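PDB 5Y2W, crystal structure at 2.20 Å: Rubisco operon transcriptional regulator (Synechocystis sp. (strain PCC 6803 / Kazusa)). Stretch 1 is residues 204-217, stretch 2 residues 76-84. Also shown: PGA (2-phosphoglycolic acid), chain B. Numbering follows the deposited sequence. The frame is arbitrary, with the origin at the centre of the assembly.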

ATOM      1  N   PHE A 204     -23.151  -8.779   1.238  1.00 64.39           N
ATOM      2  CA  PHE A 204     -21.790  -8.636   1.766  1.00 57.86           C
ATOM      3  C   PHE A 204     -21.833  -7.917   3.107  1.00 50.61           C
ATOM      4  O   PHE A 204     -21.174  -8.332   4.068  1.00 44.81           O
ATOM      5  CB  PHE A 204     -20.840  -7.882   0.798  1.00 60.04           C
ATOM      6  CG  PHE A 204     -19.469  -7.679   1.394  1.00 60.93           C
ATOM      7  CD1 PHE A 204     -18.624  -8.768   1.595  1.00 58.39           C
ATOM      8  CD2 PHE A 204     -19.070  -6.439   1.874  1.00 64.15           C
ATOM      9  CE1 PHE A 204     -17.392  -8.611   2.203  1.00 60.91           C
ATOM     10  CE2 PHE A 204     -17.827  -6.281   2.487  1.00 62.33           C
ATOM     11  CZ  PHE A 204     -16.994  -7.372   2.645  1.00 58.20           C
ATOM     12  N   LEU A 205     -22.662  -6.871   3.148  1.00 50.59           N
ATOM     13  CA  LEU A 205     -22.835  -6.001   4.291  1.00 44.22           C
ATOM     14  C   LEU A 205     -23.265  -6.774   5.507  1.00 51.04           C
ATOM     15  O   LEU A 205     -22.651  -6.664   6.593  1.00 53.95           O
ATOM     16  CB  LEU A 205     -23.840  -4.907   3.926  1.00 51.68           C
ATOM     17  CG  LEU A 205     -24.188  -3.817   4.960  1.00 58.33           C
ATOM     18  CD1 LEU A 205     -22.938  -3.084   5.471  1.00 57.00           C
ATOM     19  CD2 LEU A 205     -25.178  -2.802   4.366  1.00 56.35           C
ATOM     20  N   ASP A 206     -24.276  -7.613   5.328  1.00 53.76           N
ATOM     21  CA  ASP A 206     -24.751  -8.469   6.414  1.00 55.92           C
ATOM     22  C   ASP A 206     -23.687  -9.469   6.779  1.00 50.99           C
ATOM     23  O   ASP A 206     -23.562  -9.838   7.938  1.00 51.96           O
ATOM     24  CB  ASP A 206     -26.037  -9.252   6.014  1.00 60.80           C
ATOM     25  CG  ASP A 206     -27.217  -8.338   5.701  1.00 59.54           C
ATOM     26  OD1 ASP A 206     -27.266  -7.223   6.239  1.00 67.80           O
ATOM     27  OD2 ASP A 206     -28.079  -8.704   4.897  1.00 62.96           O
ATOM     28  N   TYR A 207     -22.952  -9.958   5.777  1.00 53.32           N
ATOM     29  CA  TYR A 207     -21.859 -10.910   6.046  1.00 54.58           C
ATOM     30  C   TYR A 207     -20.754 -10.244   6.923  1.00 45.43           C
ATOM     31  O   TYR A 207     -20.307 -10.778   7.969  1.00 44.39           O
ATOM     32  CB  TYR A 207     -21.286 -11.473   4.724  1.00 59.46           C
ATOM     33  CG  TYR A 207     -19.996 -12.248   4.942  1.00 67.70           C
ATOM     34  CD1 TYR A 207     -20.005 -13.522   5.510  1.00 68.03           C
ATOM     35  CD2 TYR A 207     -18.758 -11.678   4.626  1.00 68.99           C
ATOM     36  CE1 TYR A 207     -18.825 -14.208   5.745  1.00 69.07           C
ATOM     37  CE2 TYR A 207     -17.577 -12.352   4.860  1.00 71.18           C
ATOM     38  CZ  TYR A 207     -17.612 -13.615   5.409  1.00 75.63           C
ATOM     39  OH  TYR A 207     -16.416 -14.258   5.618  1.00 81.11           O
ATOM     40  N   LEU A 208     -20.361  -9.054   6.504  1.00 47.38           N
ATOM     41  CA  LEU A 208     -19.366  -8.264   7.253  1.00 51.15           C
ATOM     42  C   LEU A 208     -19.818  -8.040   8.678  1.00 45.23           C
ATOM     43  O   LEU A 208     -19.068  -8.310   9.631  1.00 49.10           O
ATOM     44  CB  LEU A 208     -19.130  -6.912   6.556  1.00 50.47           C
ATOM     45  CG  LEU A 208     -18.106  -5.943   7.183  1.00 47.56           C
ATOM     46  CD1 LEU A 208     -16.700  -6.543   7.306  1.00 48.80           C
ATOM     47  CD2 LEU A 208     -18.039  -4.689   6.349  1.00 48.73           C
ATOM     48  N   MET A 209     -21.047  -7.536   8.845  1.00 44.19           N
ATOM     49  CA  MET A 209     -21.564  -7.286  10.212  1.00 41.39           C
ATOM     50  C   MET A 209     -21.587  -8.542  11.037  1.00 45.29           C
ATOM     51  O   MET A 209     -21.265  -8.536  12.216  1.00 52.52           O
ATOM     52  CB  MET A 209     -22.963  -6.702  10.184  1.00 41.38           C
ATOM     53  CG  MET A 209     -22.979  -5.339   9.546  1.00 46.20           C
ATOM     54  SD  MET A 209     -21.637  -4.300  10.237  1.00 48.33           S
ATOM     55  CE  MET A 209     -21.849  -3.066   9.013  1.00 52.10           C
ATOM     56  N   ALA A 210     -21.967  -9.642  10.430  1.00 48.02           N
ATOM     57  CA  ALA A 210     -22.103 -10.846  11.228  1.00 49.54           C
ATOM     58  C   ALA A 210     -20.752 -11.342  11.643  1.00 45.25           C
ATOM     59  O   ALA A 210     -20.543 -11.635  12.796  1.00 52.33           O
ATOM     60  CB  ALA A 210     -22.862 -11.913  10.434  1.00 53.14           C
ATOM     61  N   VAL A 211     -19.801 -11.429  10.708  1.00 54.52           N
ATOM     62  CA  VAL A 211     -18.508 -12.055  11.068  1.00 55.04           C
ATOM     63  C   VAL A 211     -17.685 -11.215  12.043  1.00 58.52           C
ATOM     64  O   VAL A 211     -16.834 -11.750  12.797  1.00 55.67           O
ATOM     65  CB  VAL A 211     -17.651 -12.435   9.836  1.00 63.73           C
ATOM     66  CG1 VAL A 211     -18.409 -13.448   8.996  1.00 64.91           C
ATOM     67  CG2 VAL A 211     -17.245 -11.216   9.024  1.00 62.42           C
ATOM     68  N   THR A 212     -17.937  -9.903  12.060  1.00 55.44           N
ATOM     69  CA  THR A 212     -17.165  -9.029  12.931  1.00 57.56           C
ATOM     70  C   THR A 212     -17.810  -8.761  14.262  1.00 59.91           C
ATOM     71  O   THR A 212     -17.281  -7.934  15.024  1.00 48.71           O
ATOM     72  CB  THR A 212     -16.857  -7.687  12.238  1.00 53.66           C
ATOM     73  OG1 THR A 212     -18.078  -7.053  11.818  1.00 55.24           O
ATOM     74  CG2 THR A 212     -15.972  -7.965  11.015  1.00 54.77           C
ATOM     75  N   LYS A 213     -18.911  -9.455  14.575  1.00 63.90           N
ATOM     76  CA  LYS A 213     -19.785  -8.903  15.578  1.00 65.64           C
ATOM     77  C   LYS A 213     -19.112  -8.538  16.897  1.00 74.17           C
ATOM     78  O   LYS A 213     -19.130  -7.363  17.250  1.00 93.07           O
ATOM     79  CB  LYS A 213     -21.051  -9.694  15.801  1.00 67.79           C
ATOM     80  CG  LYS A 213     -21.940  -8.922  16.758  1.00 72.18           C
ATOM     81  CD  LYS A 213     -23.334  -9.494  16.918  1.00 80.24           C
ATOM     82  CE  LYS A 213     -24.090  -8.737  18.016  1.00 83.01           C
ATOM     83  NZ  LYS A 213     -25.227  -9.550  18.537  1.00 91.15           N
ATOM     84  N   ASN A 214     -18.513  -9.474  17.635  1.00 77.63           N
ATOM     85  CA  ASN A 214     -17.851  -9.064  18.927  1.00 75.51           C
ATOM     86  C   ASN A 214     -16.311  -9.136  18.893  1.00 67.89           C
ATOM     87  O   ASN A 214     -15.652  -9.416  19.890  1.00 65.07           O
ATOM     88  CB  ASN A 214     -18.415  -9.856  20.116  1.00 75.16           C
ATOM     89  CG  ASN A 214     -19.882  -9.574  20.341  1.00 80.77           C
ATOM     90  OD1 ASN A 214     -20.728 -10.438  20.127  1.00 84.43           O
ATOM     91  ND2 ASN A 214     -20.201  -8.339  20.719  1.00 84.79           N
ATOM     92  N   MET A 215     -15.761  -8.861  17.720  1.00 60.25           N
ATOM     93  CA  MET A 215     -14.358  -9.084  17.420  1.00 61.70           C
ATOM     94  C   MET A 215     -13.522  -7.967  18.055  1.00 64.47           C
ATOM     95  O   MET A 215     -13.881  -6.782  17.956  1.00 59.28           O
ATOM     96  CB  MET A 215     -14.208  -9.111  15.880  1.00 66.15           C
ATOM     97  CG  MET A 215     -12.926  -9.653  15.286  1.00 63.88           C
ATOM     98  SD  MET A 215     -13.041  -9.440  13.482  1.00 62.67           S
ATOM     99  CE  MET A 215     -13.297 -11.094  12.850  1.00 59.82           C
ATOM    100  N   PRO A 216     -12.423  -8.339  18.736  1.00 66.81           N
ATOM    101  CA  PRO A 216     -11.398  -7.394  19.242  1.00 70.54           C
ATOM    102  C   PRO A 216     -10.363  -6.895  18.165  1.00 74.91           C
ATOM    103  O   PRO A 216     -10.533  -7.176  16.978  1.00 60.47           O
ATOM    104  CB  PRO A 216     -10.703  -8.223  20.329  1.00 71.89           C
ATOM    105  CG  PRO A 216     -10.802  -9.647  19.828  1.00 73.69           C
ATOM    106  CD  PRO A 216     -12.088  -9.752  19.045  1.00 67.52           C
ATOM    107  N   ALA A 217      -9.312  -6.169  18.588  1.00 89.91           N
ATOM    108  CA  ALA A 217      -8.234  -5.686  17.679  1.00 88.43           C
ATOM    109  C   ALA A 217      -6.854  -5.707  18.347  1.00 84.24           C
ATOM    110  O   ALA A 217      -5.907  -5.078  17.864  1.00 75.60           O
ATOM    111  CB  ALA A 217      -8.549  -4.284  17.165  1.00 84.05           C
TER
HETATM  112  P   PGA B 401      -5.906   7.065   5.767  1.00 38.71           P
HETATM  113  O1P PGA B 401      -6.958   6.252   6.685  1.00 37.19           O
HETATM  114  O2P PGA B 401      -5.431   6.100   4.732  1.00 38.65           O
HETATM  115  O3P PGA B 401      -4.836   7.546   6.762  1.00 35.24           O
HETATM  116  O4P PGA B 401      -6.745   8.066   5.064  1.00 32.70           O
HETATM  117  C2  PGA B 401      -6.740   5.028   7.354  1.00 38.72           C
HETATM  118  C1  PGA B 401      -7.310   5.020   8.766  1.00 42.33           C
HETATM  119  O1  PGA B 401      -7.179   3.977   9.481  1.00 36.48           O
HETATM  120  O2  PGA B 401      -7.891   6.053   9.162  1.00 40.77           O
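Stretch 2 76-84: YQPFLDNPL

How does stretch 2 run relative to stretch 1? It enters as an extended β-strand that began earlier in the chain, and it passes over the last turns of the helix that ends at Val211. The two N-to-C directions differ by 32°, so strand and helix travel roughly the same way, and their axes come within 9.0 Å. That spacing leaves room for side chains between them. No hydrogen bond joins the two stretches directly, and the contact, 488 Å² counting both sides, rests mainly on packing. Side chains alternate along the strand: Tyr76 points its CA-to-CB bond away, Gln77 toward, Pro78 away and Phe79 toward the other stretch.

What do the first strand residues touch? Tyr76 makes no contact with the helix, but Gln77 lies against its Met209 and Leu205. Met209 leaves the helix sideways, yet its m, m, t rotamer brings the end of the chain across, so that Met209 CE sits 3.5 Å from Gln77 CB. Farther out, the Gln77 amide is skimmed by a leucine methyl, with Leu205 CD1 4.3 Å from Gln77 NE2. Pro78 contributes little beyond its backbone, Met209 SD lying 4.4 Å from Pro78 O.

Why is Phe79 the centre of the contact? It is buried, and its covered area of 95 Å² is the largest of any residue here. With chi1 in the p well, its ring packs over Leu208: Leu208 CD2 stands 4.1 Å from the centroid of the Phe79 ring and only 8° off the normal, a CH-pi contact over the face, while Leu208 CD1 is 4.0 Å from Phe79 CD2. Met209 SD reaches Phe79 CB at 3.8 Å. Thr212, the first residue to leave helical conformation, also closes in here; its CA is 6.1 Å from the CA of Phe79, and Thr212 CB approaches Phe79 O to 3.5 Å. The threonine hydroxyl turns back to its own helix, Thr212 OG1 donating to Leu208 O at 2.7 Å, even though Thr212 OG1 is also 3.5 Å from Phe79 CB.

How does the contact continue where the chain turns a corner at Leu80? Leu80 sets off sideways, but its t, p side chain reaches the loop after the helix. Leu80 CD1 lies 4.0 Å from Met215 CB and 3.7 Å from each of two backbone oxygens, Met215 O and Pro216 O. A water then links the backbones: Asp81 N donates to it at 2.9 Å, and the water donates to Met215 O at 3.0 Å.

What remains beyond the corner? Ala217 points its CB toward stretch 2, where Ala217 CB is 4.2 Å from Asp81 O and 4.5 Å from Pro83 CD. Between these two residues Asn82 turns away from stretch 1, and its side chain serves the ligand instead: Asn82 ND2 donates a hydrogen bond of 2.7 Å to O1 of PGA. Leu84 is out of reach of stretch 1.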

ATOM      1  N   TYR A  76     -24.082   4.429   7.578  1.00 51.06           N
ATOM      2  CA  TYR A  76     -22.988   3.580   8.008  1.00 52.85           C
ATOM      3  C   TYR A  76     -23.101   2.937   9.357  1.00 52.71           C
ATOM      4  O   TYR A  76     -23.769   3.446  10.264  1.00 54.27           O
ATOM      5  CB  TYR A  76     -21.662   4.330   7.990  1.00 45.68           C
ATOM      6  CG  TYR A  76     -21.640   5.657   8.678  1.00 42.23           C
ATOM      7  CD1 TYR A  76     -21.263   5.775   9.997  1.00 44.78           C
ATOM      8  CD2 TYR A  76     -21.913   6.809   7.986  1.00 43.86           C
ATOM      9  CE1 TYR A  76     -21.177   7.028  10.610  1.00 43.81           C
ATOM     10  CE2 TYR A  76     -21.849   8.047   8.584  1.00 45.27           C
ATOM     11  CZ  TYR A  76     -21.465   8.156   9.900  1.00 41.94           C
ATOM     12  OH  TYR A  76     -21.440   9.408  10.468  1.00 41.09           O
ATOM     13  N   GLN A  77     -22.377   1.825   9.493  1.00 48.84           N
ATOM     14  CA  GLN A  77     -22.285   1.142  10.768  1.00 53.61           C
ATOM     15  C   GLN A  77     -20.850   0.904  11.154  1.00 47.75           C
ATOM     16  O   GLN A  77     -20.071   0.493  10.294  1.00 47.88           O
ATOM     17  CB  GLN A  77     -22.938  -0.228  10.677  1.00 51.62           C
ATOM     18  CG  GLN A  77     -24.327  -0.186  10.081  1.00 60.81           C
ATOM     19  CD  GLN A  77     -24.973  -1.551  10.102  1.00 57.97           C
ATOM     20  OE1 GLN A  77     -25.106  -2.153  11.155  1.00 51.41           O
ATOM     21  NE2 GLN A  77     -25.327  -2.062   8.930  1.00 58.68           N
ATOM     22  N   PRO A  78     -20.531   1.046  12.462  1.00 49.90           N
ATOM     23  CA  PRO A  78     -19.225   0.616  12.914  1.00 47.84           C
ATOM     24  C   PRO A  78     -19.207  -0.883  12.977  1.00 46.07           C
ATOM     25  O   PRO A  78     -20.200  -1.480  13.341  1.00 45.20           O
ATOM     26  CB  PRO A  78     -19.136   1.185  14.316  1.00 50.60           C
ATOM     27  CG  PRO A  78     -20.566   1.159  14.825  1.00 51.85           C
ATOM     28  CD  PRO A  78     -21.421   1.388  13.600  1.00 48.99           C
ATOM     29  N   PHE A  79     -18.076  -1.484  12.601  1.00 47.10           N
ATOM     30  CA  PHE A  79     -17.893  -2.935  12.667  1.00 42.36           C
ATOM     31  C   PHE A  79     -16.592  -3.374  13.339  1.00 39.25           C
ATOM     32  O   PHE A  79     -16.466  -4.520  13.684  1.00 35.09           O
ATOM     33  CB  PHE A  79     -18.015  -3.571  11.277  1.00 43.29           C
ATOM     34  CG  PHE A  79     -16.935  -3.165  10.304  1.00 41.52           C
ATOM     35  CD1 PHE A  79     -17.098  -2.068   9.490  1.00 41.63           C
ATOM     36  CD2 PHE A  79     -15.766  -3.927  10.195  1.00 44.34           C
ATOM     37  CE1 PHE A  79     -16.114  -1.705   8.587  1.00 41.80           C
ATOM     38  CE2 PHE A  79     -14.779  -3.576   9.289  1.00 42.81           C
ATOM     39  CZ  PHE A  79     -14.937  -2.465   8.491  1.00 39.53           C
ATOM     40  N   LEU A  80     -15.654  -2.463  13.592  1.00 41.43           N
ATOM     41  CA  LEU A  80     -14.339  -2.840  14.143  1.00 40.03           C
ATOM     42  C   LEU A  80     -13.622  -1.601  14.605  1.00 35.06           C
ATOM     43  O   LEU A  80     -13.644  -0.596  13.958  1.00 39.28           O
ATOM     44  CB  LEU A  80     -13.491  -3.617  13.065  1.00 43.20           C
ATOM     45  CG  LEU A  80     -12.364  -4.511  13.592  1.00 41.65           C
ATOM     46  CD1 LEU A  80     -12.824  -5.542  14.614  1.00 46.49           C
ATOM     47  CD2 LEU A  80     -11.676  -5.219  12.458  1.00 47.38           C
ATOM     48  N   ASP A  81     -12.988  -1.672  15.746  1.00 33.79           N
ATOM     49  CA  ASP A  81     -12.184  -0.569  16.229  1.00 39.85           C
ATOM     50  C   ASP A  81     -10.953  -0.404  15.358  1.00 38.11           C
ATOM     51  O   ASP A  81     -10.442  -1.370  14.812  1.00 37.88           O
ATOM     52  CB  ASP A  81     -11.696  -0.852  17.641  1.00 45.07           C
ATOM     53  CG  ASP A  81     -12.824  -0.847  18.644  1.00 50.40           C
ATOM     54  OD1 ASP A  81     -13.944  -0.452  18.261  1.00 48.60           O
ATOM     55  OD2 ASP A  81     -12.582  -1.217  19.812  1.00 61.20           O
ATOM     56  N   ASN A  82     -10.491   0.832  15.273  1.00 35.09           N
ATOM     57  CA  ASN A  82      -9.321   1.157  14.517  1.00 37.69           C
ATOM     58  C   ASN A  82      -8.419   2.055  15.360  1.00 34.60           C
ATOM     59  O   ASN A  82      -8.261   3.247  15.091  1.00 36.94           O
ATOM     60  CB  ASN A  82      -9.746   1.857  13.244  1.00 37.51           C
ATOM     61  CG  ASN A  82      -8.557   2.195  12.363  1.00 37.75           C
ATOM     62  OD1 ASN A  82      -7.502   1.500  12.381  1.00 35.41           O
ATOM     63  ND2 ASN A  82      -8.703   3.264  11.609  1.00 30.68           N
ATOM     64  N   PRO A  83      -7.831   1.487  16.391  1.00 33.64           N
ATOM     65  CA  PRO A  83      -6.988   2.333  17.222  1.00 39.44           C
ATOM     66  C   PRO A  83      -5.675   2.731  16.506  1.00 35.91           C
ATOM     67  O   PRO A  83      -4.987   1.861  15.946  1.00 35.48           O
ATOM     68  CB  PRO A  83      -6.687   1.459  18.411  1.00 35.68           C
ATOM     69  CG  PRO A  83      -6.710   0.087  17.889  1.00 35.31           C
ATOM     70  CD  PRO A  83      -7.673   0.072  16.716  1.00 36.38           C
ATOM     71  N   LEU A  84      -5.383   4.035  16.517  1.00 34.35           N
ATOM     72  CA  LEU A  84      -4.129   4.580  16.004  1.00 37.71           C
ATOM     73  C   LEU A  84      -3.094   4.695  17.132  1.00 36.85           C
ATOM     74  O   LEU A  84      -3.373   5.246  18.205  1.00 36.96           O
ATOM     75  CB  LEU A  84      -4.371   5.962  15.457  1.00 36.17           C
ATOM     76  CG  LEU A  84      -5.462   6.145  14.409  1.00 36.63           C
ATOM     77  CD1 LEU A  84      -5.346   7.550  13.817  1.00 37.68           C
ATOM     78  CD2 LEU A  84      -5.431   5.134  13.283  1.00 33.51           C
TER
HETATM   79  O   HOH W   1     -13.182  -3.892  17.671  1.00 44.88           O